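Local coordinates for protein Bse634I restriction endonuclease (Geobacillus stearothermophilus, PDB 1KNV) that cleaves DNA at a specific recognition sequence as a restriction endonuclease of the PDDEXK group, probably with the help of bound metal ions, at residues Leu100-Pro105 against Leu178-Ile182; Asp146-Ile150 against Met286-Ile291; Leu252-Ala256 against Glu268-Ile274. One frame throughout, in Å; residues are numbered along the deposited sequence.

Contact 1: Leu100-Pro105 against Leu178-Ile182; sequences LIIKMP and LFKDI
A buried apolar contact joins strand 99-103, the outermost strand on one side of the five-stranded sheet within this chain, to the loop that follows helix 169-176. Residues 100-103 are extended, whereas Leu178-Asp181 have helical phi/psi and close a turn with Asp181 N to Leu178 O at 3.0 Å. The segments come nearest at Ile102 and Leu178, their CA atoms 6.4 Å apart. Ile102 (m, t) lies at the centre: its CG1 is 3.8 Å from Leu178 CD2 and its CG2 4.0 Å from Phe179 CB. Towards the start of the strand, Leu100 CD1 meets Ile182 CG2 at 3.6 Å. In the PDDEXK fold this strand follows a long helix, here 68-93, which covers Ile101 and Lys103; Lys103 lies close to Asp146, a calcium ligand in a structure of this protein, though no calcium is bound to this chain in the model. Met104 and Pro105, just past the strand, meet Phe179 (chi1 p). Met104 SD is 3.6 Å from Phe179 CB and 5.1 Å from the ring centroid, an oblique Met-aromatic contact, while Pro105 CD approaches Phe179 CE2 to 3.5 Å. Water 1 bridges the backbones, donating to Lys103 O (3.1 Å) and weakly accepting from Leu178 N (2.7 Å).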
loop_
_atom_site.group_PDB
_atom_site.type_symbol
_atom_site.label_atom_id
_atom_site.label_comp_id
_atom_site.label_asym_id
_atom_site.label_seq_id
_atom_site.Cartn_x
_atom_site.Cartn_y
_atom_site.Cartn_z
ATOM N N LEU B 100 3.382 28.096 -15.946
ATOM C CA LEU B 100 2.437 29.101 -15.501
ATOM C C LEU B 100 2.598 29.124 -13.994
ATOM O O LEU B 100 2.533 28.084 -13.336
ATOM C CB LEU B 100 0.984 28.734 -15.850
ATOM C CG LEU B 100 0.482 28.888 -17.294
ATOM C CD1 LEU B 100 -1.033 28.650 -17.355
ATOM C CD2 LEU B 100 0.811 30.287 -17.798
ATOM N N ILE B 101 2.855 30.309 -13.459
ATOM C CA ILE B 101 2.999 30.502 -12.023
ATOM C C ILE B 101 1.797 31.386 -11.685
ATOM O O ILE B 101 1.815 32.591 -11.909
ATOM C CB ILE B 101 4.331 31.195 -11.714
ATOM C CG1 ILE B 101 5.465 30.360 -12.303
ATOM C CG2 ILE B 101 4.507 31.357 -10.225
ATOM C CD1 ILE B 101 6.764 31.070 -12.396
ATOM N N ILE B 102 0.749 30.762 -11.159
ATOM C CA ILE B 102 -0.500 31.449 -10.857
ATOM C C ILE B 102 -0.790 31.806 -9.411
ATOM O O ILE B 102 -0.652 30.982 -8.509
ATOM C CB ILE B 102 -1.683 30.613 -11.355
ATOM C CG1 ILE B 102 -1.486 30.285 -12.833
ATOM C CG2 ILE B 102 -2.983 31.352 -11.104
ATOM C CD1 ILE B 102 -2.473 29.267 -13.357
ATOM N N LYS B 103 -1.233 33.041 -9.204
ATOM C CA LYS B 103 -1.575 33.516 -7.874
ATOM C C LYS B 103 -3.006 33.073 -7.591
ATOM O O LYS B 103 -3.935 33.513 -8.253
ATOM C CB LYS B 103 -1.477 35.039 -7.821
ATOM C CG LYS B 103 -1.000 35.554 -6.482
ATOM C CD LYS B 103 -1.973 35.183 -5.415
ATOM C CE LYS B 103 -1.360 35.238 -4.040
ATOM N NZ LYS B 103 -2.382 34.747 -3.083
ATOM N N MET B 104 -3.181 32.205 -6.602
ATOM C CA MET B 104 -4.501 31.697 -6.272
ATOM C C MET B 104 -5.195 32.406 -5.121
ATOM O O MET B 104 -4.556 32.794 -4.144
ATOM C CB MET B 104 -4.418 30.206 -5.942
ATOM C CG MET B 104 -3.920 29.333 -7.072
ATOM S SD MET B 104 -5.002 29.398 -8.498
ATOM C CE MET B 104 -6.485 28.756 -7.809
ATOM N N PRO B 105 -6.524 32.576 -5.223
ATOM C CA PRO B 105 -7.350 33.227 -4.202
ATOM C C PRO B 105 -7.639 32.156 -3.151
ATOM O O PRO B 105 -7.064 31.067 -3.216
ATOM C CB PRO B 105 -8.597 33.612 -4.977
ATOM C CG PRO B 105 -8.761 32.437 -5.884
ATOM C CD PRO B 105 -7.349 32.188 -6.384
ATOM N N LEU B 178 -5.856 34.739 -13.442
ATOM C CA LEU B 178 -5.221 33.836 -14.389
ATOM C C LEU B 178 -5.769 32.411 -14.261
ATOM O O LEU B 178 -5.924 31.701 -15.246
ATOM C CB LEU B 178 -3.709 33.864 -14.151
ATOM C CG LEU B 178 -2.732 33.295 -15.175
ATOM C CD1 LEU B 178 -2.966 33.896 -16.557
ATOM C CD2 LEU B 178 -1.333 33.605 -14.688
ATOM N N PHE B 179 -6.076 31.996 -13.040
ATOM C CA PHE B 179 -6.602 30.657 -12.809
ATOM C C PHE B 179 -7.867 30.381 -13.618
ATOM O O PHE B 179 -8.183 29.226 -13.920
ATOM C CB PHE B 179 -6.878 30.472 -11.317
ATOM C CG PHE B 179 -7.788 31.518 -10.729
ATOM C CD1 PHE B 179 -9.166 31.450 -10.908
ATOM C CD2 PHE B 179 -7.265 32.575 -10.003
ATOM C CE1 PHE B 179 -10.003 32.413 -10.377
ATOM C CE2 PHE B 179 -8.102 33.543 -9.470
ATOM C CZ PHE B 179 -9.475 33.459 -9.660
ATOM N N LYS B 180 -8.590 31.440 -13.971
ATOM C CA LYS B 180 -9.816 31.297 -14.748
ATOM C C LYS B 180 -9.560 30.815 -16.183
ATOM O O LYS B 180 -10.391 30.121 -16.754
ATOM C CB LYS B 180 -10.576 32.626 -14.791
ATOM C CG LYS B 180 -11.127 33.118 -13.469
ATOM C CD LYS B 180 -11.875 34.414 -13.721
ATOM C CE LYS B 180 -12.462 35.010 -12.456
ATOM N NZ LYS B 180 -13.180 36.289 -12.771
ATOM N N ASP B 181 -8.418 31.185 -16.761
ATOM C CA ASP B 181 -8.063 30.776 -18.127
ATOM C C ASP B 181 -7.802 29.272 -18.246
ATOM O O ASP B 181 -8.012 28.676 -19.312
ATOM C CB ASP B 181 -6.793 31.491 -18.599
ATOM C CG ASP B 181 -6.983 32.976 -18.781
ATOM O OD1 ASP B 181 -8.000 33.515 -18.290
ATOM O OD2 ASP B 181 -6.100 33.609 -19.405
ATOM N N ILE B 182 -7.323 28.662 -17.166
ATOM C CA ILE B 182 -7.011 27.246 -17.208
ATOM C C ILE B 182 -8.004 26.347 -16.500
ATOM O O ILE B 182 -7.750 25.157 -16.365
ATOM C CB ILE B 182 -5.619 26.963 -16.623
ATOM C CG1 ILE B 182 -5.602 27.311 -15.142
ATOM C CG2 ILE B 182 -4.558 27.778 -17.358
ATOM C CD1 ILE B 182 -4.317 26.923 -14.472
HETATM O O HOH W 1 -4.358 34.173 -11.212
#

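Contact 2: Asp146-Ile150 against Met286-Ile291; sequences DLLII and MLDQII
Ile149 and Leu147, two residues apart on strand 147-151, present their side chains to helix 281-291 and give up more surface to it than any other residue of this pairing. The axes of strand 147-150 and helix 286-291 approach to 10.7 Å and cross at -44°, with N-to-C directions broadly alike. The backbones are nearest at Ile149 and Ile291, whose CA atoms are 7.8 Å apart. Ile149 (m, p) sits among three helix residues: its CG1 is 4.1 Å from Ile290 CG2 and 4.4 Å from Leu287 CD2, and its CG2 is 4.0 Å from Ile291 CD1. Leu147 (t, p) meets the preceding part of the helix, its CD2 lying 4.0 Å from Met286 CE and 4.3 Å from Leu287 CD2; Leu287 is thus shared between the two strand residues. Ile290 (m, t) is the helix residue most covered here, and it also packs on Ala193 and Val195 of the adjacent strand. The helix is regular, with Ile290 N to Met286 O at 3.0 Å and Ile291 N to Leu287 O at 2.8 Å. At the start of the strand, Asp146 and Leu147 both face Val195 in a classic beta bulge. Asp146 and Leu197 bind calcium in a structure of this protein, although this chain has none bound in the model, so a metal ligand of the PDDEXK core immediately precedes the strand residues covered by the helix. No hydrogen bond crosses between the segments: branched aliphatic side chains and the methyl end of Met286 meet, and the helix is held to the strand here by apolar packing alone.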
loop_
_atom_site.group_PDB
_atom_site.type_symbol
_atom_site.label_atom_id
_atom_site.label_comp_id
_atom_site.label_asym_id
_atom_site.label_seq_id
_atom_site.Cartn_x
_atom_site.Cartn_y
_atom_site.Cartn_z
ATOM N N ASP B 146 -1.270 29.338 -1.991
ATOM C CA ASP B 146 -1.331 30.712 -2.470
ATOM C C ASP B 146 -0.705 30.857 -3.847
ATOM O O ASP B 146 -1.031 31.782 -4.601
ATOM C CB ASP B 146 -0.626 31.641 -1.483
ATOM C CG ASP B 146 -1.273 31.618 -0.107
ATOM O OD1 ASP B 146 -2.506 31.840 -0.015
ATOM O OD2 ASP B 146 -0.555 31.372 0.879
ATOM N N LEU B 147 0.172 29.934 -4.191
ATOM C CA LEU B 147 0.847 30.002 -5.473
ATOM C C LEU B 147 0.965 28.608 -6.085
ATOM O O LEU B 147 1.326 27.641 -5.406
ATOM C CB LEU B 147 2.235 30.580 -5.238
ATOM C CG LEU B 147 3.195 30.957 -6.341
ATOM C CD1 LEU B 147 2.486 31.995 -7.155
ATOM C CD2 LEU B 147 4.513 31.477 -5.761
ATOM N N LEU B 148 0.622 28.499 -7.365
ATOM C CA LEU B 148 0.708 27.237 -8.099
ATOM C C LEU B 148 1.692 27.300 -9.275
ATOM O O LEU B 148 1.671 28.258 -10.056
ATOM C CB LEU B 148 -0.633 26.861 -8.711
ATOM C CG LEU B 148 -1.789 26.355 -7.897
ATOM C CD1 LEU B 148 -2.885 25.891 -8.858
ATOM C CD2 LEU B 148 -1.272 25.240 -7.039
ATOM N N ILE B 149 2.552 26.302 -9.392
ATOM C CA ILE B 149 3.480 26.233 -10.508
ATOM C C ILE B 149 2.969 25.081 -11.355
ATOM O O ILE B 149 2.885 23.945 -10.887
ATOM C CB ILE B 149 4.926 25.990 -10.035
ATOM C CG1 ILE B 149 5.472 27.234 -9.288
ATOM C CG2 ILE B 149 5.812 25.725 -11.251
ATOM C CD1 ILE B 149 4.724 27.598 -8.030
ATOM N N ILE B 150 2.521 25.423 -12.550
ATOM C CA ILE B 150 1.945 24.465 -13.483
ATOM C C ILE B 150 2.806 24.339 -14.731
ATOM O O ILE B 150 3.413 25.311 -15.170
ATOM C CB ILE B 150 0.536 24.933 -13.924
ATOM C CG1 ILE B 150 -0.410 24.922 -12.725
ATOM C CG2 ILE B 150 0.006 24.072 -15.044
ATOM C CD1 ILE B 150 -1.665 25.675 -12.957
ATOM N N MET B 286 13.388 31.908 -5.156
ATOM C CA MET B 286 12.510 30.842 -4.699
ATOM C C MET B 286 11.984 30.052 -5.888
ATOM O O MET B 286 12.024 28.831 -5.896
ATOM C CB MET B 286 11.323 31.421 -3.937
ATOM C CG MET B 286 10.204 30.418 -3.747
ATOM S SD MET B 286 8.851 31.100 -2.839
ATOM C CE MET B 286 8.097 32.137 -4.051
ATOM N N LEU B 287 11.482 30.763 -6.892
ATOM C CA LEU B 287 10.939 30.118 -8.073
ATOM C C LEU B 287 12.010 29.360 -8.813
ATOM O O LEU B 287 11.738 28.325 -9.409
ATOM C CB LEU B 287 10.294 31.153 -8.988
ATOM C CG LEU B 287 9.043 31.782 -8.378
ATOM C CD1 LEU B 287 8.527 32.915 -9.263
ATOM C CD2 LEU B 287 7.985 30.681 -8.191
ATOM N N ASP B 288 13.233 29.872 -8.788
ATOM C CA ASP B 288 14.319 29.174 -9.459
ATOM C C ASP B 288 14.521 27.816 -8.825
ATOM O O ASP B 288 14.692 26.826 -9.526
ATOM C CB ASP B 288 15.629 29.953 -9.370
ATOM C CG ASP B 288 15.722 31.060 -10.404
ATOM O OD1 ASP B 288 15.048 30.954 -11.457
ATOM O OD2 ASP B 288 16.482 32.026 -10.171
ATOM N N GLN B 289 14.499 27.766 -7.497
ATOM C CA GLN B 289 14.703 26.503 -6.803
ATOM C C GLN B 289 13.543 25.552 -6.997
ATOM O O GLN B 289 13.714 24.336 -6.982
ATOM C CB GLN B 289 14.910 26.710 -5.306
ATOM C CG GLN B 289 15.272 25.397 -4.623
ATOM C CD GLN B 289 15.381 25.498 -3.115
ATOM O OE1 GLN B 289 16.061 26.386 -2.587
ATOM N NE2 GLN B 289 14.724 24.574 -2.409
ATOM N N ILE B 290 12.359 26.120 -7.174
ATOM C CA ILE B 290 11.159 25.327 -7.361
ATOM C C ILE B 290 11.049 24.742 -8.765
ATOM O O ILE B 290 10.788 23.557 -8.909
ATOM C CB ILE B 290 9.907 26.164 -7.055
ATOM C CG1 ILE B 290 9.849 26.477 -5.567
ATOM C CG2 ILE B 290 8.668 25.424 -7.478
ATOM C CD1 ILE B 290 8.630 27.256 -5.166
ATOM N N ILE B 291 11.255 25.556 -9.792
ATOM C CA ILE B 291 11.140 25.072 -11.164
ATOM C C ILE B 291 12.219 24.061 -11.559
ATOM O O ILE B 291 11.942 23.085 -12.263
ATOM C CB ILE B 291 11.124 26.250 -12.194
ATOM C CG1 ILE B 291 9.721 26.867 -12.287
ATOM C CG2 ILE B 291 11.502 25.752 -13.576
ATOM C CD1 ILE B 291 9.314 27.685 -11.115
#

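Contact 3: Leu252-Ala256 against Glu268-Ile274; sequences LQTAA and ERAVDDI
Two backbone hydrogen bonds tie the loop after helix 246-251 to the approach of strand 273-276. Ala256 N donates to Glu268 O at 2.7 Å and Ala270 N to Thr254 O at 3.0 Å, both nearly straight. They flank Ala255 and Arg269, a non-hydrogen-bonded antiparallel pair with CA atoms 4.1 Å apart, in a single beta bridge supported by CA-H...O contacts from Arg269 CA to Thr254 O (3.3 Å) and Ala255 CA to Glu268 O (3.4 Å). Water 2 fills the adjoining gap, donating to Thr254 O (2.7 Å) and weakly to Leu252 O (3.1 Å) while accepting from Val271 N (2.9 Å). Water 3 donates to Leu252 O (2.9 Å) and accepts from Arg269 NH1 (2.8 Å). The bridge thus closes a short chain excursion just before the last strand of the PDDEXK sheet, where Asp272 and Asp273 join strand 235-240. It also faces the subunit interface: the extended Arg269 side chain (m, t, t) carries its guanidinium beneath Gln253, with Gln253 CG 3.6 Å from Arg269 NH2, and its NE bonds Gln137 O of the second subunit. Within the chain, Glu268 and Asp272 both form salt bridges with Lys217 of helix 203-227. Apolar packing continues beyond the waters. Leu252 (m, t), the first residue to leave helical phi/psi after helix 246-251, points towards Glu268-Ile274, its CD1 3.5 Å from Ile274 CB and its CD2 4.4 Å from Val271 CG2. At the far end of the contact, Ala256 CB rests 4.1 Å from Glu268 CG.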
loop_
_atom_site.group_PDB
_atom_site.type_symbol
_atom_site.label_atom_id
_atom_site.label_comp_id
_atom_site.label_asym_id
_atom_site.label_seq_id
_atom_site.Cartn_x
_atom_site.Cartn_y
_atom_site.Cartn_z
ATOM N N LEU B 252 9.982 22.448 10.177
ATOM C CA LEU B 252 9.419 22.294 8.841
ATOM C C LEU B 252 10.079 21.122 8.098
ATOM O O LEU B 252 10.050 21.045 6.870
ATOM C CB LEU B 252 9.581 23.581 8.048
ATOM C CG LEU B 252 8.726 24.766 8.488
ATOM C CD1 LEU B 252 9.040 25.982 7.634
ATOM C CD2 LEU B 252 7.283 24.359 8.356
ATOM N N GLN B 253 10.658 20.193 8.864
ATOM C CA GLN B 253 11.302 18.994 8.310
ATOM C C GLN B 253 10.418 17.788 8.602
ATOM O O GLN B 253 10.704 16.674 8.179
ATOM C CB GLN B 253 12.686 18.764 8.916
ATOM C CG GLN B 253 13.778 19.626 8.328
ATOM C CD GLN B 253 15.125 19.341 8.958
ATOM O OE1 GLN B 253 15.399 18.243 9.449
ATOM N NE2 GLN B 253 15.998 20.340 8.940
ATOM N N THR B 254 9.324 18.035 9.313
ATOM C CA THR B 254 8.356 17.010 9.679
ATOM C C THR B 254 7.936 16.203 8.434
ATOM O O THR B 254 7.646 16.766 7.375
ATOM C CB THR B 254 7.125 17.674 10.360
ATOM O OG1 THR B 254 6.159 16.683 10.709
ATOM C CG2 THR B 254 6.481 18.676 9.440
ATOM N N ALA B 255 7.933 14.880 8.576
ATOM C CA ALA B 255 7.575 13.967 7.497
ATOM C C ALA B 255 6.086 13.959 7.128
ATOM O O ALA B 255 5.217 13.990 7.995
ATOM C CB ALA B 255 8.009 12.565 7.872
ATOM N N ALA B 256 5.789 13.915 5.835
ATOM C CA ALA B 256 4.405 13.856 5.394
ATOM C C ALA B 256 3.876 12.571 6.030
ATOM O O ALA B 256 4.424 11.500 5.788
ATOM C CB ALA B 256 4.360 13.767 3.873
ATOM N N GLU B 268 9.380 11.805 2.643
ATOM C CA GLU B 268 9.300 13.197 2.239
ATOM C C GLU B 268 8.648 14.076 3.288
ATOM O O GLU B 268 7.814 13.632 4.085
ATOM C CB GLU B 268 8.580 13.349 0.894
ATOM C CG GLU B 268 7.121 13.013 0.889
ATOM C CD GLU B 268 6.495 13.213 -0.482
ATOM O OE1 GLU B 268 6.487 14.356 -0.980
ATOM O OE2 GLU B 268 6.011 12.228 -1.068
ATOM N N ARG B 269 9.068 15.330 3.297
ATOM C CA ARG B 269 8.545 16.302 4.230
ATOM C C ARG B 269 7.172 16.734 3.753
ATOM O O ARG B 269 6.845 16.627 2.572
ATOM C CB ARG B 269 9.440 17.542 4.257
ATOM C CG ARG B 269 10.898 17.283 4.476
ATOM C CD ARG B 269 11.643 18.586 4.375
ATOM N NE ARG B 269 13.048 18.443 4.732
ATOM C CZ ARG B 269 13.921 19.453 4.756
ATOM N NH1 ARG B 269 13.525 20.685 4.441
ATOM N NH2 ARG B 269 15.195 19.233 5.080
ATOM N N ALA B 270 6.373 17.238 4.679
ATOM C CA ALA B 270 5.062 17.741 4.340
ATOM C C ALA B 270 5.329 19.008 3.537
ATOM O O ALA B 270 4.594 19.330 2.614
ATOM C CB ALA B 270 4.287 18.073 5.610
ATOM N N VAL B 271 6.393 19.723 3.900
ATOM C CA VAL B 271 6.779 20.966 3.238
ATOM C C VAL B 271 8.185 20.737 2.747
ATOM O O VAL B 271 9.110 20.633 3.541
ATOM C CB VAL B 271 6.772 22.153 4.228
ATOM C CG1 VAL B 271 6.950 23.472 3.488
ATOM C CG2 VAL B 271 5.464 22.178 4.993
ATOM N N ASP B 272 8.343 20.643 1.437
ATOM C CA ASP B 272 9.643 20.386 0.842
ATOM C C ASP B 272 10.739 21.402 1.159
ATOM O O ASP B 272 11.914 21.050 1.249
ATOM C CB ASP B 272 9.464 20.232 -0.654
ATOM C CG ASP B 272 8.720 18.974 -0.989
ATOM O OD1 ASP B 272 9.338 17.901 -0.864
ATOM O OD2 ASP B 272 7.524 19.046 -1.343
ATOM N N ASP B 273 10.371 22.665 1.312
ATOM C CA ASP B 273 11.361 23.660 1.661
ATOM C C ASP B 273 10.652 24.930 2.073
ATOM O O ASP B 273 9.469 25.130 1.772
ATOM C CB ASP B 273 12.317 23.916 0.496
ATOM C CG ASP B 273 13.674 24.455 0.953
ATOM O OD1 ASP B 273 14.594 24.512 0.114
ATOM O OD2 ASP B 273 13.833 24.818 2.142
ATOM N N ILE B 274 11.379 25.778 2.787
ATOM C CA ILE B 274 10.832 27.025 3.277
ATOM C C ILE B 274 11.712 28.155 2.770
ATOM O O ILE B 274 12.940 28.058 2.783
ATOM C CB ILE B 274 10.769 27.008 4.828
ATOM C CG1 ILE B 274 10.338 28.372 5.356
ATOM C CG2 ILE B 274 12.104 26.567 5.400
ATOM C CD1 ILE B 274 8.918 28.719 5.003
HETATM O O HOH W 2 7.482 19.302 6.579
HETATM O O HOH W 3 11.252 22.268 4.584
#

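Contacts 1 and 2 share the centre of the fold: strands 99-103 and 147-151 are hydrogen-bonded neighbours, joined by Leu100 with Ile150 and Ile102 with Leu148. The contacts cover opposite faces of the sheet, the 178-182 turn packing on one and helix 281-291 on the other. Both are apolar, contact 1 adding a phenylalanine and a water bridge. The centre of contact 3 lies about 18 Å from the chain centre, against about 9 and 10 Å for the others, yet most of its touching residues are buried, beside the second subunit; there two backbone hydrogen bonds and bridging waters join the apolar packing of Leu252. Its strand 273-276 leads into the helix of contact 2, and Asp273 probably hydrogen-bonds Gln289. Contacts 1 and 3 involve the sheet's two outermost strands within this chain and do not touch.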